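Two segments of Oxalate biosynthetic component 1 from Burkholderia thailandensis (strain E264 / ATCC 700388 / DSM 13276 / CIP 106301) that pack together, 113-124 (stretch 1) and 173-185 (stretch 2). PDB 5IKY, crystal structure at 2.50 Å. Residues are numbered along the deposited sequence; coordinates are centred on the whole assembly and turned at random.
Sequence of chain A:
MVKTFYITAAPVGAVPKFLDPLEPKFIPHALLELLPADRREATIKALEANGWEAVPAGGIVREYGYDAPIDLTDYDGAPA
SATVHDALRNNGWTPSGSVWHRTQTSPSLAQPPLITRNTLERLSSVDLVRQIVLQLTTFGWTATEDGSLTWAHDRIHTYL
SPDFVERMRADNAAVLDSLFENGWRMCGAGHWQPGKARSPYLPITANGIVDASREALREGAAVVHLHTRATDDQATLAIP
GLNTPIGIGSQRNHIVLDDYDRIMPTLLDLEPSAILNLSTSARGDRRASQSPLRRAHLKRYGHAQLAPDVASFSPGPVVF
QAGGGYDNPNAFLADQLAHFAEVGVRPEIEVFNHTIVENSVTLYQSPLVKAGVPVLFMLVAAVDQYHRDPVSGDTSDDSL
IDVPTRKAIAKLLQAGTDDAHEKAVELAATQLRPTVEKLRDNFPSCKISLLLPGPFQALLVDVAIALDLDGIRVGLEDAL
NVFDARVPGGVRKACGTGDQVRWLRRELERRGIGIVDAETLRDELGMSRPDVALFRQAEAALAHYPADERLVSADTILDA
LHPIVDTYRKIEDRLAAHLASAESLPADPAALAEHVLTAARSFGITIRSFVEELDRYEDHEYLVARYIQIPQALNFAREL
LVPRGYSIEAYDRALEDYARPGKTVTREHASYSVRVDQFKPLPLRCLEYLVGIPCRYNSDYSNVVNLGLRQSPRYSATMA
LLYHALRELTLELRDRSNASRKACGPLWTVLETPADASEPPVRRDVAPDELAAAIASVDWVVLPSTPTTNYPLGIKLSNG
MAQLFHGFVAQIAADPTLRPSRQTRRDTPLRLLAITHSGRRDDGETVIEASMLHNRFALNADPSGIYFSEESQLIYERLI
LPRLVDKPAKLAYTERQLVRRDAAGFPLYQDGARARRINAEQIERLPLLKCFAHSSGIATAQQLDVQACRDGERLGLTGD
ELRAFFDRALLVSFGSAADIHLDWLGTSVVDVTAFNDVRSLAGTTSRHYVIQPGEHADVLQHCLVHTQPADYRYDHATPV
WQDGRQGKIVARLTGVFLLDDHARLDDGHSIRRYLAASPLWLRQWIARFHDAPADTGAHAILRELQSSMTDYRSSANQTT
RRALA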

# COMPACT_ATOMS: atom_id res chain seq x y z
N PRO A 113 -14.47 -27.81 14.24
CA PRO A 113 -13.71 -28.35 15.37
C PRO A 113 -13.09 -27.23 16.20
O PRO A 113 -12.44 -26.35 15.64
CB PRO A 113 -12.63 -29.20 14.70
CG PRO A 113 -13.23 -29.62 13.42
CD PRO A 113 -14.10 -28.47 12.97
N LEU A 114 -13.30 -27.26 17.51
CA LEU A 114 -12.82 -26.19 18.37
C LEU A 114 -12.21 -26.74 19.65
O LEU A 114 -12.88 -27.42 20.43
CB LEU A 114 -13.95 -25.22 18.72
CG LEU A 114 -13.61 -24.10 19.69
CD1 LEU A 114 -12.75 -23.05 19.02
CD2 LEU A 114 -14.87 -23.48 20.26
N ILE A 115 -10.93 -26.45 19.85
CA ILE A 115 -10.26 -26.74 21.11
C ILE A 115 -10.13 -25.44 21.89
O ILE A 115 -9.30 -24.59 21.57
CB ILE A 115 -8.88 -27.38 20.89
CG1 ILE A 115 -9.02 -28.68 20.09
CG2 ILE A 115 -8.18 -27.63 22.22
CD1 ILE A 115 -7.71 -29.38 19.82
N THR A 116 -10.98 -25.29 22.90
CA THR A 116 -11.08 -24.03 23.63
C THR A 116 -9.82 -23.69 24.41
O THR A 116 -9.04 -24.57 24.78
CB THR A 116 -12.26 -24.05 24.62
OG1 THR A 116 -12.13 -25.18 25.49
CG2 THR A 116 -13.58 -24.15 23.87
N ARG A 117 -9.62 -22.40 24.65
CA ARG A 117 -8.49 -21.90 25.42
C ARG A 117 -8.50 -22.49 26.83
O ARG A 117 -7.45 -22.82 27.38
CB ARG A 117 -8.52 -20.37 25.47
CG ARG A 117 -7.58 -19.75 26.48
CD ARG A 117 -7.07 -18.41 25.98
NE ARG A 117 -6.29 -17.70 26.99
CZ ARG A 117 -5.04 -18.01 27.32
NH1 ARG A 117 -4.40 -17.31 28.25
NH2 ARG A 117 -4.42 -19.02 26.73
N ASN A 118 -9.69 -22.62 27.41
CA ASN A 118 -9.83 -23.21 28.73
C ASN A 118 -9.37 -24.67 28.77
O ASN A 118 -8.78 -25.11 29.76
CB ASN A 118 -11.28 -23.11 29.20
CG ASN A 118 -11.64 -21.72 29.68
OD1 ASN A 118 -10.84 -21.05 30.34
ND2 ASN A 118 -12.85 -21.28 29.36
N THR A 119 -9.64 -25.40 27.70
CA THR A 119 -9.22 -26.80 27.61
C THR A 119 -7.70 -26.92 27.60
O THR A 119 -7.14 -27.77 28.30
CB THR A 119 -9.79 -27.48 26.34
OG1 THR A 119 -11.22 -27.46 26.39
CG2 THR A 119 -9.30 -28.91 26.24
N LEU A 120 -7.05 -26.07 26.82
CA LEU A 120 -5.59 -26.09 26.73
C LEU A 120 -4.93 -25.65 28.03
O LEU A 120 -3.93 -26.23 28.45
CB LEU A 120 -5.13 -25.19 25.58
CG LEU A 120 -5.45 -25.67 24.17
CD1 LEU A 120 -5.14 -24.59 23.14
CD2 LEU A 120 -4.67 -26.94 23.86
N GLU A 121 -5.50 -24.64 28.67
CA GLU A 121 -4.94 -24.09 29.90
C GLU A 121 -5.04 -25.08 31.06
O GLU A 121 -4.38 -24.91 32.09
CB GLU A 121 -5.62 -22.78 30.27
CG GLU A 121 -4.95 -21.55 29.66
CD GLU A 121 -5.67 -20.26 30.00
OE1 GLU A 121 -6.91 -20.28 30.14
OE2 GLU A 121 -4.99 -19.22 30.14
N ARG A 122 -5.87 -26.11 30.90
CA ARG A 122 -5.98 -27.17 31.89
C ARG A 122 -4.67 -27.93 32.03
O ARG A 122 -4.34 -28.43 33.11
CB ARG A 122 -7.11 -28.14 31.53
CG ARG A 122 -8.49 -27.65 31.90
CD ARG A 122 -9.49 -28.79 31.82
NE ARG A 122 -10.77 -28.46 32.45
CZ ARG A 122 -11.71 -29.36 32.73
NH1 ARG A 122 -11.51 -30.64 32.44
NH2 ARG A 122 -12.84 -28.98 33.30
N LEU A 123 -3.93 -28.04 30.93
CA LEU A 123 -2.65 -28.72 30.93
C LEU A 123 -1.64 -27.95 31.79
O LEU A 123 -1.56 -26.73 31.73
CB LEU A 123 -2.12 -28.88 29.51
CG LEU A 123 -2.90 -29.85 28.62
CD1 LEU A 123 -2.45 -29.74 27.17
CD2 LEU A 123 -2.75 -31.28 29.12
N SER A 124 -0.88 -28.69 32.60
CA SER A 124 0.08 -28.08 33.51
C SER A 124 1.32 -27.61 32.77
O SER A 124 1.73 -26.45 32.89
CB SER A 124 0.47 -29.06 34.61
OG SER A 124 -0.68 -29.61 35.24
N ALA A 173 -5.24 -36.43 32.08
CA ALA A 173 -6.01 -37.44 31.38
C ALA A 173 -7.46 -36.97 31.08
O ALA A 173 -8.20 -37.66 30.40
CB ALA A 173 -6.01 -38.74 32.18
N ALA A 174 -7.84 -35.79 31.59
CA ALA A 174 -9.01 -35.10 31.07
C ALA A 174 -8.66 -34.66 29.65
O ALA A 174 -8.67 -35.49 28.76
CB ALA A 174 -9.41 -33.91 31.96
N VAL A 175 -8.31 -33.38 29.47
CA VAL A 175 -7.93 -32.77 28.16
C VAL A 175 -7.93 -33.70 26.93
O VAL A 175 -8.52 -33.36 25.89
CB VAL A 175 -6.52 -32.13 28.24
CG1 VAL A 175 -6.08 -31.61 26.88
CG2 VAL A 175 -6.50 -31.01 29.28
N LEU A 176 -7.31 -34.87 27.07
CA LEU A 176 -7.42 -35.94 26.08
C LEU A 176 -8.88 -36.41 25.94
O LEU A 176 -9.24 -37.05 24.96
CB LEU A 176 -6.52 -37.12 26.48
CG LEU A 176 -6.44 -38.33 25.54
CD1 LEU A 176 -5.93 -37.86 24.20
CD2 LEU A 176 -5.51 -39.39 26.13
N ASP A 177 -9.70 -36.10 26.94
CA ASP A 177 -11.07 -36.59 27.00
C ASP A 177 -11.87 -35.96 25.91
O ASP A 177 -12.66 -36.62 25.23
CB ASP A 177 -11.70 -36.27 28.37
CG ASP A 177 -11.82 -34.77 28.65
OD1 ASP A 177 -11.22 -33.97 27.90
OD2 ASP A 177 -12.54 -34.39 29.59
N SER A 178 -11.67 -34.65 25.80
CA SER A 178 -12.51 -33.80 24.98
C SER A 178 -12.31 -34.10 23.50
O SER A 178 -13.23 -33.97 22.69
CB SER A 178 -12.22 -32.32 25.26
OG SER A 178 -13.04 -31.46 24.44
N LEU A 179 -11.09 -34.50 23.16
CA LEU A 179 -10.79 -34.86 21.79
C LEU A 179 -11.60 -36.09 21.42
O LEU A 179 -12.23 -36.14 20.36
CB LEU A 179 -9.30 -35.10 21.61
CG LEU A 179 -8.45 -33.91 22.06
CD1 LEU A 179 -6.96 -34.20 21.94
CD2 LEU A 179 -8.82 -32.66 21.28
N PHE A 180 -11.60 -37.08 22.30
CA PHE A 180 -12.40 -38.29 22.12
C PHE A 180 -13.89 -37.96 22.06
O PHE A 180 -14.63 -38.54 21.26
CB PHE A 180 -12.13 -39.28 23.25
CG PHE A 180 -10.77 -39.92 23.17
CD1 PHE A 180 -10.22 -40.24 21.94
CD2 PHE A 180 -10.05 -40.20 24.32
CE1 PHE A 180 -8.97 -40.83 21.86
CE2 PHE A 180 -8.80 -40.79 24.24
CZ PHE A 180 -8.26 -41.11 23.01
N GLU A 181 -14.33 -37.02 22.89
CA GLU A 181 -15.73 -36.61 22.91
C GLU A 181 -16.08 -35.73 21.71
O GLU A 181 -17.25 -35.48 21.43
CB GLU A 181 -16.05 -35.87 24.21
N ASN A 182 -15.05 -35.27 20.99
CA ASN A 182 -15.26 -34.41 19.83
C ASN A 182 -14.81 -35.04 18.51
O ASN A 182 -14.48 -34.33 17.56
CB ASN A 182 -14.54 -33.08 20.01
CG ASN A 182 -15.38 -32.06 20.76
OD1 ASN A 182 -16.46 -32.37 21.26
ND2 ASN A 182 -14.88 -30.83 20.84
N GLY A 183 -14.79 -36.37 18.46
CA GLY A 183 -14.55 -37.07 17.21
C GLY A 183 -13.16 -37.65 16.99
O GLY A 183 -12.96 -38.41 16.04
N TRP A 184 -12.20 -37.30 17.84
CA TRP A 184 -10.86 -37.86 17.73
C TRP A 184 -10.89 -39.33 18.15
O TRP A 184 -11.70 -39.72 18.99
CB TRP A 184 -9.86 -37.09 18.59
CG TRP A 184 -9.66 -35.65 18.21
CD1 TRP A 184 -10.58 -34.65 18.25
CD2 TRP A 184 -8.43 -35.05 17.77
NE1 TRP A 184 -10.02 -33.47 17.84
CE2 TRP A 184 -8.70 -33.69 17.54
CE3 TRP A 184 -7.14 -35.54 17.53
CZ2 TRP A 184 -7.72 -32.80 17.09
CZ3 TRP A 184 -6.17 -34.65 17.09
CH2 TRP A 184 -6.47 -33.30 16.87
N ARG A 185 -9.99 -40.13 17.59
CA ARG A 185 -9.95 -41.55 17.91
C ARG A 185 -8.56 -42.16 17.75
O ARG A 185 -7.71 -41.62 17.04
CB ARG A 185 -10.97 -42.31 17.06
CG ARG A 185 -10.62 -42.39 15.58
CD ARG A 185 -11.85 -42.71 14.76
NE ARG A 185 -12.84 -43.46 15.52
CZ ARG A 185 -14.10 -43.64 15.13
NH1 ARG A 185 -14.94 -44.33 15.90
NH2 ARG A 185 -14.52 -43.14 13.98
O HOH W 1 -11.76 -28.81 23.66

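Two segments distant in sequence can pack without a single direct hydrogen bond between them, and this pair shows how. Stretch 1 brings a short strand and the helix after it; stretch 2 brings a loop residue, Val175, and the helix that follows, the backbones approaching most closely at Thr119 and Val175, whose CA atoms lie 6.1 Å apart, and again more loosely at Ile115 and Leu179, 8.2 Å between CA atoms.

Val175 is the centre of the contact, burying far more surface than any other residue. Its CG2 methyl sits 3.4 Å from Thr119 O, 3.7 Å from Arg122 CB and 3.8 Å from Leu123 CD2, so one small branched side chain fills a pocket lined by backbone and aliphatic carbon alike.

Thr119 serves both kinds of chemistry. Its CG2 faces Val175 CG1 at 4.3 Å, while its OG1 shares a water with the second stretch: that water lies 3.1 Å from Thr119 OG1 and 3.0 Å from Ser178 OG, linking two hydroxyls that do not meet directly. Within its own stretch, Thr119 N donates a weak capping bond to Thr116 OG1 (3.3 Å), helping to secure the helix start.

Ile115 completes the apolar seam. Although its CA-to-CB bond points sideways, the extended chain carries CD1 to 3.8 Å from Leu179 CD2 and 4.4 Å from Trp184 CZ2, an oblique approach to the indole.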